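Local coordinates for protein ferredoxin CarAc (Pseudomonas resinovorans, PDB 7BUH) that carries electrons from the reductase CarAd to the terminal oxygenase CarAa of carbazole 1,9a-dioxygenase, using a Rieske [2Fe-2S] cluster, at residues A[62-65]-A[70-73]; A[20-25]-A[30-35]. All coordinates share one frame; numbering follows the deposited sequence.

Contact 1 (A[62-65]-A[70-73]). With NA (sodium ion), chain C; FES (Fe2/s2 (inorganic) cluster), chain B.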
ATOM      1  N   VAL A  62      -4.417 -10.617   2.902  1.00 12.24           N
ATOM      2  CA  VAL A  62      -2.993 -10.660   3.325  1.00 12.07           C
ATOM      3  C   VAL A  62      -2.050 -10.564   2.120  1.00 10.90           C
ATOM      4  O   VAL A  62      -2.192 -11.352   1.187  1.00 10.11           O
ATOM      5  CB  VAL A  62      -2.698 -11.901   4.166  1.00 13.07           C
ATOM      6  CG1 VAL A  62      -1.223 -11.987   4.475  1.00 12.85           C
ATOM      7  CG2 VAL A  62      -3.531 -11.879   5.432  1.00 13.86           C
ATOM      8  N   ILE A  63      -1.100  -9.622   2.184  1.00 10.85           N
ATOM      9  CA  ILE A  63      -0.005  -9.539   1.185  1.00 11.37           C
ATOM     10  C   ILE A  63       1.172 -10.365   1.709  1.00 11.50           C
ATOM     11  O   ILE A  63       1.668 -10.080   2.816  1.00 11.49           O
ATOM     12  CB  ILE A  63       0.402  -8.087   0.863  1.00 11.64           C
ATOM     13  CG1 ILE A  63       1.469  -8.078  -0.228  1.00 11.17           C
ATOM     14  CG2 ILE A  63       0.860  -7.316   2.093  1.00 10.83           C
ATOM     15  CD1 ILE A  63       1.044  -8.782  -1.500  1.00 12.93           C
ATOM     16  N   GLU A  64       1.626 -11.304   0.893  1.00 12.68           N
ATOM     17  CA  GLU A  64       2.821 -12.143   1.125  1.00 13.69           C
ATOM     18  C   GLU A  64       4.021 -11.502   0.423  1.00 13.70           C
ATOM     19  O   GLU A  64       3.993 -11.354  -0.798  1.00 13.06           O
ATOM     20  CB  GLU A  64       2.570 -13.568   0.637  1.00 14.45           C
ATOM     21  CG  GLU A  64       1.391 -14.204   1.322  1.00 16.21           C
ATOM     22  CD  GLU A  64       0.940 -15.543   0.761  1.00 19.61           C
ATOM     23  OE1 GLU A  64       1.336 -15.869  -0.378  1.00 19.00           O
ATOM     24  OE2 GLU A  64       0.191 -16.269   1.493  1.00 18.18           O
ATOM     25  N   CYS A  65       5.039 -11.135   1.208  1.00 12.48           N
ATOM     26  CA  CYS A  65       6.288 -10.527   0.722  1.00 12.16           C
ATOM     27  C   CYS A  65       7.037 -11.529  -0.158  1.00 13.28           C
ATOM     28  O   CYS A  65       7.214 -12.678   0.237  1.00 12.55           O
ATOM     29  CB  CYS A  65       7.181 -10.161   1.901  1.00 12.35           C
ATOM     30  SG  CYS A  65       8.744  -9.458   1.334  1.00 12.62           S
ATOM     31  N   GLY A  70       7.415 -13.183   4.710  1.00 13.31           N
ATOM     32  CA  GLY A  70       6.655 -12.412   5.709  1.00 12.45           C
ATOM     33  C   GLY A  70       5.345 -11.954   5.092  1.00 11.54           C
ATOM     34  O   GLY A  70       5.144 -12.149   3.872  1.00 10.69           O
ATOM     35  N   ALA A  71       4.443 -11.402   5.873  1.00 11.63           N
ATOM     36  CA  ALA A  71       3.139 -10.979   5.336  1.00 11.07           C
ATOM     37  C   ALA A  71       2.519  -9.914   6.231  1.00 10.76           C
ATOM     38  O   ALA A  71       2.941  -9.789   7.404  1.00 10.54           O
ATOM     39  CB  ALA A  71       2.223 -12.167   5.165  1.00 11.13           C
ATOM     40  N   PHE A  72       1.597  -9.147   5.653  1.00 10.32           N
ATOM     41  CA  PHE A  72       0.876  -8.050   6.328  1.00 10.58           C
ATOM     42  C   PHE A  72      -0.586  -8.130   5.959  1.00 11.20           C
ATOM     43  O   PHE A  72      -0.884  -8.487   4.805  1.00 11.85           O
ATOM     44  CB  PHE A  72       1.388  -6.680   5.895  1.00  9.90           C
ATOM     45  CG  PHE A  72       2.840  -6.459   6.207  1.00  9.87           C
ATOM     46  CD1 PHE A  72       3.228  -5.908   7.427  1.00 10.65           C
ATOM     47  CD2 PHE A  72       3.815  -6.796   5.283  1.00  9.57           C
ATOM     48  CE1 PHE A  72       4.570  -5.678   7.686  1.00 10.08           C
ATOM     49  CE2 PHE A  72       5.150  -6.588   5.557  1.00  9.90           C
ATOM     50  CZ  PHE A  72       5.525  -6.030   6.762  1.00 10.33           C
ATOM     51  N   ASN A  73      -1.463  -7.751   6.885  1.00 11.13           N
ATOM     52  CA  ASN A  73      -2.888  -7.499   6.553  1.00 12.38           C
ATOM     53  C   ASN A  73      -2.927  -6.174   5.781  1.00 12.26           C
ATOM     54  O   ASN A  73      -2.419  -5.196   6.325  1.00 12.39           O
ATOM     55  CB  ASN A  73      -3.747  -7.452   7.807  1.00 14.20           C
ATOM     56  CG  ASN A  73      -5.214  -7.331   7.451  1.00 16.72           C
ATOM     57  OD1 ASN A  73      -5.665  -6.281   7.020  1.00 20.44           O
ATOM     58  ND2 ASN A  73      -5.973  -8.386   7.670  1.00 19.74           N
TER
HETATM   59 NA    NA C 502      -0.653 -18.258   1.000  1.00 12.68          NA
HETATM   60 FE1  FES B 501      11.804  -9.988   4.570  1.00 13.90          FE
HETATM   61 FE2  FES B 501       9.704  -8.876   3.349  1.00 12.17          FE
HETATM   62  S1  FES B 501      11.837  -8.388   2.985  1.00 13.43           S
HETATM   63  S2  FES B 501       9.703 -10.625   4.731  1.00 12.74           S
HETATM   64  O   HOH W   1      -0.799 -17.724  -1.552  1.00 21.53           O
HETATM   65  O   HOH W   2       1.481 -18.661   0.102  0.50 25.39           O

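Contact 2 (A[20-25]-A[30-35])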
ATOM      1  N   ARG A  20      -0.919  -2.786  -7.529  1.00 17.67           N
ATOM      2  CA  ARG A  20      -0.250  -1.755  -8.360  1.00 19.46           C
ATOM      3  C   ARG A  20       0.681  -0.968  -7.457  1.00 16.82           C
ATOM      4  O   ARG A  20       0.238  -0.511  -6.381  1.00 14.92           O
ATOM      5  CB  ARG A  20      -1.231  -0.754  -8.971  1.00 22.83           C
ATOM      6  CG  ARG A  20      -1.993  -1.254 -10.188  1.00 28.12           C
ATOM      7  CD  ARG A  20      -1.308  -0.862 -11.493  1.00 34.69           C
ATOM      8  NE  ARG A  20      -2.254  -0.722 -12.603  1.00 38.61           N
ATOM      9  CZ  ARG A  20      -2.970  -1.721 -13.109  1.00 38.46           C
ATOM     10  NH1 ARG A  20      -3.775  -1.508 -14.127  1.00 43.15           N
ATOM     11  NH2 ARG A  20      -2.874  -2.939 -12.618  1.00 41.29           N
ATOM     12  N   ARG A  21       1.902  -0.753  -7.910  1.00 16.07           N
ATOM     13  CA  ARG A  21       2.846   0.150  -7.221  1.00 15.50           C
ATOM     14  C   ARG A  21       2.595   1.575  -7.695  1.00 15.65           C
ATOM     15  O   ARG A  21       2.343   1.793  -8.878  1.00 14.46           O
ATOM     16  CB  ARG A  21       4.277  -0.300  -7.465  1.00 16.68           C
ATOM     17  CG  ARG A  21       5.331   0.570  -6.818  1.00 19.52           C
ATOM     18  CD  ARG A  21       6.672  -0.079  -7.005  1.00 22.42           C
ATOM     19  NE  ARG A  21       7.689   0.819  -6.538  1.00 26.63           N
ATOM     20  CZ  ARG A  21       8.969   0.587  -6.638  1.00 30.26           C
ATOM     21  NH1 ARG A  21       9.386  -0.525  -7.215  1.00 33.91           N
ATOM     22  NH2 ARG A  21       9.820   1.488  -6.197  1.00 34.93           N
ATOM     23  N   VAL A  22       2.609   2.495  -6.754  1.00 13.54           N
ATOM     24  CA  VAL A  22       2.456   3.953  -6.964  1.00 14.36           C
ATOM     25  C   VAL A  22       3.743   4.644  -6.516  1.00 14.74           C
ATOM     26  O   VAL A  22       4.083   4.632  -5.304  1.00 11.75           O
ATOM     27  CB  VAL A  22       1.231   4.508  -6.230  1.00 14.52           C
ATOM     28  CG1 VAL A  22       1.154   6.000  -6.423  1.00 14.49           C
ATOM     29  CG2 VAL A  22      -0.048   3.807  -6.666  1.00 14.80           C
ATOM     30  N   ASN A  23       4.466   5.245  -7.468  1.00 15.56           N
ATOM     31  CA  ASN A  23       5.719   5.957  -7.119  1.00 17.10           C
ATOM     32  C   ASN A  23       5.393   7.419  -6.795  1.00 19.12           C
ATOM     33  O   ASN A  23       4.477   7.991  -7.434  1.00 21.43           O
ATOM     34  CB  ASN A  23       6.750   5.793  -8.226  1.00 17.44           C
ATOM     35  CG  ASN A  23       7.064   4.344  -8.489  1.00 16.58           C
ATOM     36  OD1 ASN A  23       7.768   3.701  -7.706  1.00 18.72           O
ATOM     37  ND2 ASN A  23       6.487   3.815  -9.548  1.00 16.14           N
ATOM     38  N   ARG A  24       6.081   7.972  -5.806  1.00 18.53           N
ATOM     39  CA  ARG A  24       5.919   9.378  -5.356  1.00 22.65           C
ATOM     40  C   ARG A  24       7.281  10.074  -5.437  1.00 24.95           C
ATOM     41  O   ARG A  24       8.205   9.706  -4.679  1.00 24.86           O
ATOM     42  CB  ARG A  24       5.382   9.428  -3.932  1.00 20.30           C
ATOM     43  CG  ARG A  24       4.037   8.731  -3.764  1.00 19.61           C
ATOM     44  CD  ARG A  24       3.477   9.006  -2.404  1.00 19.88           C
ATOM     45  NE  ARG A  24       4.230   8.289  -1.398  1.00 19.74           N
ATOM     46  CZ  ARG A  24       4.222   8.551  -0.093  1.00 21.07           C
ATOM     47  NH1 ARG A  24       3.523   9.558   0.390  1.00 21.42           N
ATOM     48  NH2 ARG A  24       4.941   7.814   0.735  1.00 20.40           N
ATOM     49  N   VAL A  25       7.386  11.045  -6.332  1.00 33.77           N
ATOM     50  CA  VAL A  25       8.618  11.867  -6.509  1.00 38.82           C
ATOM     51  C   VAL A  25       9.108  12.257  -5.112  1.00 33.55           C
ATOM     52  O   VAL A  25       8.328  12.884  -4.388  1.00 35.09           O
ATOM     53  CB  VAL A  25       8.344  13.081  -7.422  1.00 47.54           C
ATOM     54  CG1 VAL A  25       8.353  12.671  -8.893  1.00 53.56           C
ATOM     55  CG2 VAL A  25       7.035  13.789  -7.070  1.00 50.25           C
ATOM     56  N   LEU A  30       4.074   3.479  -2.683  1.00 11.07           N
ATOM     57  CA  LEU A  30       2.867   2.829  -2.111  1.00 11.37           C
ATOM     58  C   LEU A  30       2.500   1.603  -2.959  1.00 10.90           C
ATOM     59  O   LEU A  30       2.851   1.524  -4.148  1.00 10.45           O
ATOM     60  CB  LEU A  30       1.715   3.834  -2.067  1.00 11.83           C
ATOM     61  CG  LEU A  30       2.055   5.178  -1.418  1.00 12.41           C
ATOM     62  CD1 LEU A  30       0.886   6.142  -1.506  1.00 13.62           C
ATOM     63  CD2 LEU A  30       2.504   4.992   0.018  1.00 13.05           C
ATOM     64  N   ALA A  31       1.802   0.674  -2.332  1.00 11.57           N
ATOM     65  CA  ALA A  31       1.157  -0.472  -3.009  1.00 11.10           C
ATOM     66  C   ALA A  31      -0.346  -0.285  -2.849  1.00 10.83           C
ATOM     67  O   ALA A  31      -0.796   0.009  -1.736  1.00  9.55           O
ATOM     68  CB  ALA A  31       1.644  -1.758  -2.415  1.00 11.86           C
ATOM     69  N   VAL A  32      -1.087  -0.406  -3.936  1.00  9.92           N
ATOM     70  CA  VAL A  32      -2.569  -0.378  -3.920  1.00 10.96           C
ATOM     71  C   VAL A  32      -3.072  -1.782  -4.256  1.00 10.70           C
ATOM     72  O   VAL A  32      -2.631  -2.361  -5.281  1.00 12.11           O
ATOM     73  CB  VAL A  32      -3.104   0.662  -4.911  1.00 11.89           C
ATOM     74  CG1 VAL A  32      -4.606   0.655  -4.952  1.00 12.69           C
ATOM     75  CG2 VAL A  32      -2.583   2.032  -4.541  1.00 13.14           C
ATOM     76  N   TYR A  33      -3.944  -2.326  -3.421  1.00 11.58           N
ATOM     77  CA  TYR A  33      -4.405  -3.732  -3.521  1.00 11.60           C
ATOM     78  C   TYR A  33      -5.894  -3.731  -3.823  1.00 12.17           C
ATOM     79  O   TYR A  33      -6.593  -2.930  -3.208  1.00 11.46           O
ATOM     80  CB  TYR A  33      -4.197  -4.475  -2.201  1.00 11.31           C
ATOM     81  CG  TYR A  33      -2.859  -4.287  -1.555  1.00 10.78           C
ATOM     82  CD1 TYR A  33      -2.608  -3.254  -0.673  1.00 10.19           C
ATOM     83  CD2 TYR A  33      -1.841  -5.185  -1.787  1.00 10.71           C
ATOM     84  CE1 TYR A  33      -1.385  -3.092  -0.046  1.00 10.00           C
ATOM     85  CE2 TYR A  33      -0.612  -5.041  -1.167  1.00 10.64           C
ATOM     86  CZ  TYR A  33      -0.373  -3.993  -0.303  1.00 10.82           C
ATOM     87  OH  TYR A  33       0.845  -3.914   0.316  1.00 11.73           O
ATOM     88  N   ARG A  34      -6.332  -4.557  -4.781  1.00 12.13           N
ATOM     89  CA  ARG A  34      -7.765  -4.830  -4.990  1.00 12.14           C
ATOM     90  C   ARG A  34      -8.025  -6.197  -4.358  1.00 12.27           C
ATOM     91  O   ARG A  34      -7.477  -7.203  -4.855  1.00 12.50           O
ATOM     92  CB  ARG A  34      -8.171  -4.820  -6.461  1.00 12.21           C
ATOM     93  CG  ARG A  34      -9.672  -5.020  -6.602  1.00 12.75           C
ATOM     94  CD  ARG A  34     -10.185  -5.000  -8.030  1.00 14.55           C
ATOM     95  NE  ARG A  34     -11.619  -5.210  -8.046  1.00 14.84           N
ATOM     96  CZ  ARG A  34     -12.473  -4.686  -8.931  1.00 16.32           C
ATOM     97  NH1 ARG A  34     -12.058  -3.828  -9.847  1.00 15.78           N
ATOM     98  NH2 ARG A  34     -13.770  -4.948  -8.821  1.00 16.64           N
ATOM     99  N   VAL A  35      -8.773  -6.204  -3.265  1.00 12.28           N
ATOM    100  CA  VAL A  35      -9.176  -7.444  -2.565  1.00 13.08           C
ATOM    101  C   VAL A  35     -10.659  -7.607  -2.860  1.00 12.97           C
ATOM    102  O   VAL A  35     -11.447  -6.797  -2.323  1.00 12.28           O
ATOM    103  CB  VAL A  35      -8.836  -7.377  -1.070  1.00 13.82           C
ATOM    104  CG1 VAL A  35      -9.293  -8.620  -0.340  1.00 14.22           C
ATOM    105  CG2 VAL A  35      -7.332  -7.142  -0.899  1.00 14.51           C
TER

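Contact 1 (A[62-65]-A[70-73])
In the cluster-binding part of the Rieske fold, in a short antiparallel hairpin, strands 62-64 and 71-73 pair Ile63 with Phe72, and the turn between them is one of the two loops that hold the [2Fe-2S] cluster. Ile63 and Phe72 form the hydrogen-bonded pair: Ile63 N reaches Phe72 O at 2.9 Å, and Phe72 N returns to Ile63 O at 3.0 Å. On the side of the hairpin that these two residues share, Ile63 CG2 sits at the edge of the Phe72 ring, near its plane, and packs on Phe72 CB at 3.9 Å. Both are apolar, as suits a buried face; the phenylalanine side chain also touches Thr47, Cys84 and Leu88.

The other face holds Val62, Glu64 and Ala71. Ala71 is small enough for its CB to lie 3.5 Å from Val62 CG1, the methyl that stands anti to the backbone N (chi1 175°). Glu64 extends away from this packing, and its carboxylate divides the work: OE2 binds the sodium ion at 2.2 Å, while OE1 accepts hydrogen bonds from two waters that also bind the ion. Asp59 adds a second carboxylate; two acidic side chains suit a hard cation such as sodium.

Beyond the strand pair, Cys65 N donates to Gly70 O at 2.9 Å, which ties together the two ends of the cluster loop. Glycine suits position 70, since a beta carbon there would run into the bridging sulfide S2. With SG anti to its own nitrogen (chi1 178°), Cys65 points the sulfur at FE2, 2.3 Å away; Cys46 SG binds the same iron.

Contact 2 (A[20-25]-A[30-35])
Arg20 and Val32, and Val22 and Leu30, make two hydrogen-bonded antiparallel pairs, each closed by reciprocal backbone bonds. The straightest is Val22 N to Leu30 O, 2.8 Å at 175°. Between them Arg21 and Ala31 form a non-hydrogen-bonded pair.

On the face bearing the valines, Val22 CG2 meets Val32 CG2 at 3.8 Å, beta-branched apolar side chains, as suits buried strand positions. Beside them Leu30 lies against Arg24. The arginine chain bends at chi3 (-72°), which swings the guanidinium over the leucine, so that Leu30 CD2 stands 3.5 Å above one face of the group, offset toward its rim, while Leu30 CG is 3.8 Å from Arg24 NE. That same NE donates to Ala28 O, which helps fix the group's rotation. Without the guanidinium, as with an alanine here, Leu30 would probably lose the cover on its Arg24 side and Ala28 O this donor.

Further out, Val22 packs on Leu6 and Val8 of strand 5-10, and Leu30 and Val32 on Val102 of strand 99-103. Side chains of strand 18-24, an edge of the six-stranded sheet, thus pack on strand 5-10 and those of strand 27-35 on strand 99-103, in the antiparallel beta architecture of the Rieske fold.

Along the chain the hairpin of contact 2 is complete before that of contact 1 begins, and their centres lie 15 Å apart. They belong to separate antiparallel sheets, six-stranded for 20-25 with 30-35 and four-stranded for 62-65 with 70-73. The two meet where Ile63 CB packs on the ring of Tyr33, 3.8 Å from its CE2; the hydroxyl of this tyrosine is hydrogen-bonded to Thr42 OG1. Contact 1 supplies an iron ligand directly. Contact 2 stands back from the cluster, the side chain of Ala31 being about 12 Å from it and about 11 Å from the Cys65 side chain, so it lies within the larger sheet and supplies no cluster ligand.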